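Local coordinates for putative peptide ABC-transport system periplasmic peptide-binding protein (Campylobacter jejuni, PDB 4OEV) that binds nickel as the extracytoplasmic solute-binding component of an ABC-type importer, and may be related in function to peptide-transport proteins, at residues 54-67 against 116-130. Residues are numbered along the deposited sequence; the frame is centred on the assembly and turned at random.
Sequences WDISKDGLVYDIFL and SHVKITLFKPYPAFL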
loop_
_atom_site.group_PDB
_atom_site.type_symbol
_atom_site.label_atom_id
_atom_site.label_comp_id
_atom_site.label_asym_id
_atom_site.label_seq_id
_atom_site.Cartn_x
_atom_site.Cartn_y
_atom_site.Cartn_z
ATOM N N TRP A 54 -11.823 21.697 11.218
ATOM C CA TRP A 54 -11.110 21.238 12.404
ATOM C C TRP A 54 -10.040 22.242 12.858
ATOM O O TRP A 54 -9.456 22.954 12.037
ATOM C CB TRP A 54 -10.473 19.853 12.135
ATOM C CG TRP A 54 -9.621 19.785 10.896
ATOM C CD1 TRP A 54 -8.290 20.078 10.786
ATOM C CD2 TRP A 54 -10.059 19.438 9.569
ATOM N NE1 TRP A 54 -7.869 19.902 9.482
ATOM C CE2 TRP A 54 -8.946 19.525 8.721
ATOM C CE3 TRP A 54 -11.281 19.038 9.033
ATOM C CZ2 TRP A 54 -9.029 19.237 7.363
ATOM C CZ3 TRP A 54 -11.364 18.781 7.679
ATOM C CH2 TRP A 54 -10.252 18.882 6.865
ATOM N N ASP A 55 -9.803 22.283 14.172
ATOM C CA ASP A 55 -8.751 23.073 14.794
ATOM C C ASP A 55 -7.861 22.192 15.668
ATOM O O ASP A 55 -8.371 21.415 16.482
ATOM C CB ASP A 55 -9.377 24.208 15.651
ATOM C CG ASP A 55 -10.322 25.112 14.838
ATOM O OD1 ASP A 55 -9.819 25.968 14.074
ATOM O OD2 ASP A 55 -11.552 24.897 14.867
ATOM N N ILE A 56 -6.549 22.391 15.571
ATOM C CA ILE A 56 -5.572 21.657 16.386
ATOM C C ILE A 56 -4.840 22.585 17.341
ATOM O O ILE A 56 -4.405 23.682 16.948
ATOM C CB ILE A 56 -4.541 20.967 15.519
ATOM C CG1 ILE A 56 -5.238 20.198 14.389
ATOM C CG2 ILE A 56 -3.671 20.083 16.380
ATOM C CD1 ILE A 56 -4.323 19.397 13.524
ATOM N N SER A 57 -4.692 22.144 18.593
ATOM C CA SER A 57 -4.073 22.977 19.613
ATOM C C SER A 57 -2.600 23.208 19.278
ATOM O O SER A 57 -2.006 22.497 18.443
ATOM C CB SER A 57 -4.234 22.330 20.985
ATOM O OG SER A 57 -3.341 21.215 21.067
ATOM N N LYS A 58 -2.004 24.205 19.922
ATOM C CA LYS A 58 -0.624 24.567 19.610
ATOM C C LYS A 58 0.338 23.425 19.965
ATOM O O LYS A 58 1.360 23.248 19.302
ATOM C CB LYS A 58 -0.248 25.860 20.339
ATOM C CG LYS A 58 1.144 26.397 20.056
ATOM C CD LYS A 58 1.457 27.564 21.007
ATOM C CE LYS A 58 1.513 27.114 22.484
ATOM N NZ LYS A 58 2.506 26.008 22.718
ATOM N N ASP A 59 0.011 22.645 20.993
ATOM C CA ASP A 59 0.891 21.535 21.394
ATOM C C ASP A 59 0.690 20.274 20.551
ATOM O O ASP A 59 1.414 19.273 20.727
ATOM C CB ASP A 59 0.700 21.195 22.889
ATOM C CG ASP A 59 -0.716 20.755 23.226
ATOM O OD1 ASP A 59 -1.509 20.492 22.302
ATOM O OD2 ASP A 59 -1.044 20.691 24.436
ATOM N N GLY A 60 -0.300 20.312 19.655
ATOM C CA GLY A 60 -0.580 19.183 18.775
ATOM C C GLY A 60 -1.377 18.062 19.446
ATOM O O GLY A 60 -1.565 16.997 18.854
ATOM N N LEU A 61 -1.849 18.284 20.681
ATOM C CA LEU A 61 -2.467 17.187 21.431
ATOM C C LEU A 61 -3.995 17.115 21.311
ATOM O O LEU A 61 -4.581 16.057 21.594
ATOM C CB LEU A 61 -2.104 17.262 22.932
ATOM C CG LEU A 61 -0.645 17.038 23.313
ATOM C CD1 LEU A 61 -0.470 16.912 24.818
ATOM C CD2 LEU A 61 -0.121 15.818 22.592
ATOM N N VAL A 62 -4.627 18.206 20.893
ATOM C CA VAL A 62 -6.096 18.291 20.911
ATOM C C VAL A 62 -6.719 18.672 19.566
ATOM O O VAL A 62 -6.356 19.691 18.962
ATOM C CB VAL A 62 -6.574 19.292 21.977
ATOM C CG1 VAL A 62 -8.058 19.529 21.852
ATOM C CG2 VAL A 62 -6.252 18.758 23.367
ATOM N N TYR A 63 -7.670 17.850 19.128
ATOM C CA TYR A 63 -8.344 18.020 17.824
ATOM C C TYR A 63 -9.793 18.315 18.028
ATOM O O TYR A 63 -10.532 17.450 18.502
ATOM C CB TYR A 63 -8.233 16.754 16.954
ATOM C CG TYR A 63 -6.864 16.517 16.364
ATOM C CD1 TYR A 63 -6.666 16.544 14.992
ATOM C CD2 TYR A 63 -5.771 16.280 17.177
ATOM C CE1 TYR A 63 -5.412 16.326 14.439
ATOM C CE2 TYR A 63 -4.522 16.086 16.646
ATOM C CZ TYR A 63 -4.348 16.100 15.274
ATOM O OH TYR A 63 -3.090 15.928 14.768
ATOM N N ASP A 64 -10.219 19.505 17.610
ATOM C CA ASP A 64 -11.635 19.830 17.616
ATOM C C ASP A 64 -12.154 19.653 16.206
ATOM O O ASP A 64 -11.699 20.354 15.300
ATOM C CB ASP A 64 -11.893 21.263 18.089
ATOM C CG ASP A 64 -11.779 21.417 19.602
ATOM O OD1 ASP A 64 -12.718 21.007 20.315
ATOM O OD2 ASP A 64 -10.760 21.976 20.058
ATOM N N ILE A 65 -13.050 18.688 16.005
ATOM C CA ILE A 65 -13.533 18.392 14.650
ATOM C C ILE A 65 -15.036 18.688 14.509
ATOM O O ILE A 65 -15.831 18.227 15.331
ATOM C CB ILE A 65 -13.264 16.956 14.255
ATOM C CG1 ILE A 65 -11.776 16.667 14.399
ATOM C CG2 ILE A 65 -13.736 16.701 12.819
ATOM C CD1 ILE A 65 -11.364 15.363 13.785
ATOM N N PHE A 66 -15.396 19.448 13.468
ATOM C CA PHE A 66 -16.784 19.875 13.199
ATOM C C PHE A 66 -17.360 19.171 11.950
ATOM O O PHE A 66 -16.778 19.218 10.851
ATOM C CB PHE A 66 -16.812 21.398 13.061
ATOM C CG PHE A 66 -16.230 22.104 14.258
ATOM C CD1 PHE A 66 -17.001 22.345 15.389
ATOM C CD2 PHE A 66 -14.910 22.507 14.259
ATOM C CE1 PHE A 66 -16.445 22.964 16.508
ATOM C CE2 PHE A 66 -14.345 23.114 15.346
ATOM C CZ PHE A 66 -15.116 23.357 16.488
ATOM N N LEU A 67 -18.489 18.492 12.144
ATOM C CA LEU A 67 -19.022 17.555 11.151
ATOM C C LEU A 67 -20.137 18.116 10.274
ATOM O O LEU A 67 -20.825 19.043 10.701
ATOM C CB LEU A 67 -19.549 16.331 11.877
ATOM C CG LEU A 67 -18.528 15.801 12.894
ATOM C CD1 LEU A 67 -19.132 14.670 13.653
ATOM C CD2 LEU A 67 -17.271 15.327 12.098
ATOM N N SER A 116 -22.363 17.793 16.269
ATOM C CA SER A 116 -21.504 18.021 15.105
ATOM C C SER A 116 -20.084 18.414 15.522
ATOM O O SER A 116 -19.363 19.014 14.741
ATOM C CB SER A 116 -22.123 19.131 14.241
ATOM O OG SER A 116 -23.332 18.678 13.675
ATOM N N HIS A 117 -19.718 18.123 16.775
ATOM C CA HIS A 117 -18.454 18.561 17.361
ATOM C C HIS A 117 -17.879 17.441 18.228
ATOM O O HIS A 117 -18.469 17.069 19.245
ATOM C CB HIS A 117 -18.635 19.806 18.247
ATOM C CG HIS A 117 -17.362 20.333 18.858
ATOM N ND1 HIS A 117 -17.360 21.269 19.880
ATOM C CD2 HIS A 117 -16.059 20.108 18.558
ATOM C CE1 HIS A 117 -16.114 21.556 20.215
ATOM N NE2 HIS A 117 -15.304 20.872 19.420
ATOM N N VAL A 118 -16.721 16.920 17.829
ATOM C CA VAL A 118 -16.005 15.965 18.695
ATOM C C VAL A 118 -14.679 16.596 19.067
ATOM O O VAL A 118 -14.122 17.418 18.341
ATOM C CB VAL A 118 -15.811 14.561 18.079
ATOM C CG1 VAL A 118 -17.170 13.929 17.777
ATOM C CG2 VAL A 118 -14.881 14.590 16.841
ATOM N N LYS A 119 -14.238 16.292 20.280
ATOM C CA LYS A 119 -12.990 16.797 20.790
ATOM C C LYS A 119 -12.139 15.563 21.054
ATOM O O LYS A 119 -12.410 14.816 21.994
ATOM C CB LYS A 119 -13.218 17.609 22.066
ATOM C CG LYS A 119 -12.004 18.310 22.639
ATOM C CD LYS A 119 -12.395 18.952 23.983
ATOM C CE LYS A 119 -11.511 20.126 24.324
ATOM N NZ LYS A 119 -10.091 19.665 24.368
ATOM N N ILE A 120 -11.108 15.381 20.237
ATOM C CA ILE A 120 -10.236 14.217 20.338
ATOM C C ILE A 120 -8.979 14.657 21.037
ATOM O O ILE A 120 -8.349 15.631 20.642
ATOM C CB ILE A 120 -9.895 13.637 18.939
ATOM C CG1 ILE A 120 -11.167 13.330 18.171
ATOM C CG2 ILE A 120 -8.990 12.378 19.068
ATOM C CD1 ILE A 120 -10.951 13.209 16.657
ATOM N N THR A 121 -8.624 13.953 22.105
ATOM C CA THR A 121 -7.393 14.250 22.801
ATOM C C THR A 121 -6.414 13.066 22.686
ATOM O O THR A 121 -6.771 11.886 22.820
ATOM C CB THR A 121 -7.637 14.600 24.307
ATOM O OG1 THR A 121 -8.397 15.812 24.393
ATOM C CG2 THR A 121 -6.320 14.792 25.021
ATOM N N LEU A 122 -5.170 13.417 22.436
ATOM C CA LEU A 122 -4.135 12.410 22.174
ATOM C C LEU A 122 -3.150 12.335 23.328
ATOM O O LEU A 122 -2.956 13.309 24.040
ATOM C CB LEU A 122 -3.389 12.736 20.905
ATOM C CG LEU A 122 -4.083 12.891 19.556
ATOM C CD1 LEU A 122 -2.991 13.216 18.536
ATOM C CD2 LEU A 122 -4.808 11.598 19.236
ATOM N N PHE A 123 -2.473 11.199 23.477
ATOM C CA PHE A 123 -1.428 11.088 24.506
ATOM C C PHE A 123 -0.192 11.928 24.139
ATOM O O PHE A 123 0.433 12.568 24.990
ATOM C CB PHE A 123 -0.997 9.633 24.688
ATOM C CG PHE A 123 -2.044 8.738 25.269
ATOM C CD1 PHE A 123 -2.369 8.807 26.609
ATOM C CD2 PHE A 123 -2.673 7.791 24.475
ATOM C CE1 PHE A 123 -3.314 7.966 27.141
ATOM C CE2 PHE A 123 -3.633 6.953 25.003
ATOM C CZ PHE A 123 -3.948 7.042 26.337
ATOM N N LYS A 124 0.196 11.848 22.869
ATOM C CA LYS A 124 1.354 12.558 22.352
ATOM C C LYS A 124 1.007 13.005 20.927
ATOM O O LYS A 124 0.055 12.497 20.338
ATOM C CB LYS A 124 2.602 11.663 22.418
ATOM C CG LYS A 124 2.387 10.265 21.944
ATOM C CD LYS A 124 3.512 9.345 22.379
ATOM C CE LYS A 124 2.950 8.096 23.046
ATOM N NZ LYS A 124 3.809 6.875 22.800
ATOM N N PRO A 125 1.767 13.956 20.360
ATOM C CA PRO A 125 1.354 14.431 19.026
ATOM C C PRO A 125 1.402 13.307 17.991
ATOM O O PRO A 125 2.246 12.419 18.116
ATOM C CB PRO A 125 2.392 15.522 18.697
ATOM C CG PRO A 125 3.048 15.872 20.038
ATOM C CD PRO A 125 3.000 14.614 20.840
ATOM N N TYR A 126 0.522 13.361 16.985
ATOM C CA TYR A 126 0.526 12.412 15.877
ATOM C C TYR A 126 0.034 13.179 14.678
ATOM O O TYR A 126 -1.153 13.129 14.355
ATOM C CB TYR A 126 -0.363 11.186 16.170
ATOM C CG TYR A 126 -0.290 10.112 15.111
ATOM C CD1 TYR A 126 0.934 9.493 14.775
ATOM C CD2 TYR A 126 -1.436 9.711 14.438
ATOM C CE1 TYR A 126 0.984 8.540 13.776
ATOM C CE2 TYR A 126 -1.399 8.768 13.483
ATOM C CZ TYR A 126 -0.185 8.159 13.144
ATOM O OH TYR A 126 -0.170 7.213 12.153
ATOM N N PRO A 127 0.931 13.956 14.053
ATOM C CA PRO A 127 0.550 14.839 12.944
ATOM C C PRO A 127 -0.131 14.065 11.812
ATOM O O PRO A 127 -0.989 14.628 11.124
ATOM C CB PRO A 127 1.890 15.390 12.447
ATOM C CG PRO A 127 2.887 15.091 13.496
ATOM C CD PRO A 127 2.382 13.972 14.311
ATOM N N ALA A 128 0.189 12.783 11.668
ATOM C CA ALA A 128 -0.414 11.978 10.609
ATOM C C ALA A 128 -1.917 11.756 10.826
ATOM O O ALA A 128 -2.589 11.167 9.983
ATOM C CB ALA A 128 0.295 10.646 10.487
ATOM N N PHE A 129 -2.458 12.245 11.947
ATOM C CA PHE A 129 -3.822 11.913 12.322
ATOM C C PHE A 129 -4.888 12.328 11.285
ATOM O O PHE A 129 -5.871 11.613 11.091
ATOM C CB PHE A 129 -4.182 12.605 13.681
ATOM C CG PHE A 129 -5.425 12.084 14.323
ATOM C CD1 PHE A 129 -5.719 10.728 14.302
ATOM C CD2 PHE A 129 -6.287 12.962 15.054
ATOM C CE1 PHE A 129 -6.863 10.230 14.903
ATOM C CE2 PHE A 129 -7.421 12.473 15.667
ATOM C CZ PHE A 129 -7.726 11.115 15.614
ATOM N N LEU A 130 -4.742 13.512 10.694
ATOM C CA LEU A 130 -5.735 13.984 9.726
ATOM C C LEU A 130 -5.710 13.087 8.487
ATOM O O LEU A 130 -6.764 12.766 7.940
ATOM C CB LEU A 130 -5.465 15.432 9.342
ATOM C CG LEU A 130 -5.869 16.405 10.457
ATOM C CD1 LEU A 130 -5.402 17.812 10.110
ATOM C CD2 LEU A 130 -7.377 16.368 10.666
HETATM O O HOH W 1 -0.800 16.005 16.332
HETATM O O HOH W 2 -2.819 15.913 12.162
#
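The Tyr63 ring lies over the edge of Phe129: Phe129 CD2 sits over the centre of the Tyr63 ring, 3.5 Å from Tyr63 CE1, and the planes stand at 89°, a T-shaped pair. Strands 62-67 and 117-122 are the central two of a four-stranded antiparallel sheet, and the Tyr63-Phe129 pair joins that sheet to the start of helix 129-132, away from the nickel site. Ile56 CG1 packs nearer the rim of the opposite face, leaving the phenol held from both sides. Two waters near the ring plane grip its hydroxyl: one, 2.8 Å from Tyr63 OH, links Gly60 O to Tyr126 N; the other, 2.6 Å from Tyr63 OH, donates to Pro127 O. On the same side of the sheet as Tyr63, Ile65 CD1 meets Ile120 CD1, while helix 81-92 packs against Val118 and Ile120. Leu130 places CD2 over the five-membered ring of Trp54, a CH-pi contact. On the other side of the sheet, Phe66 and His117 form an offset stack, Phe66 CE1 over the imidazole centre. A chi1 of -179° swings the imidazole across toward strand 62-67, where His117 NE2 donates to Asp64 OD1 at 2.7 Å, on its anti side but somewhat out of the carboxylate plane, carboxylate and ring being turned 44° apart.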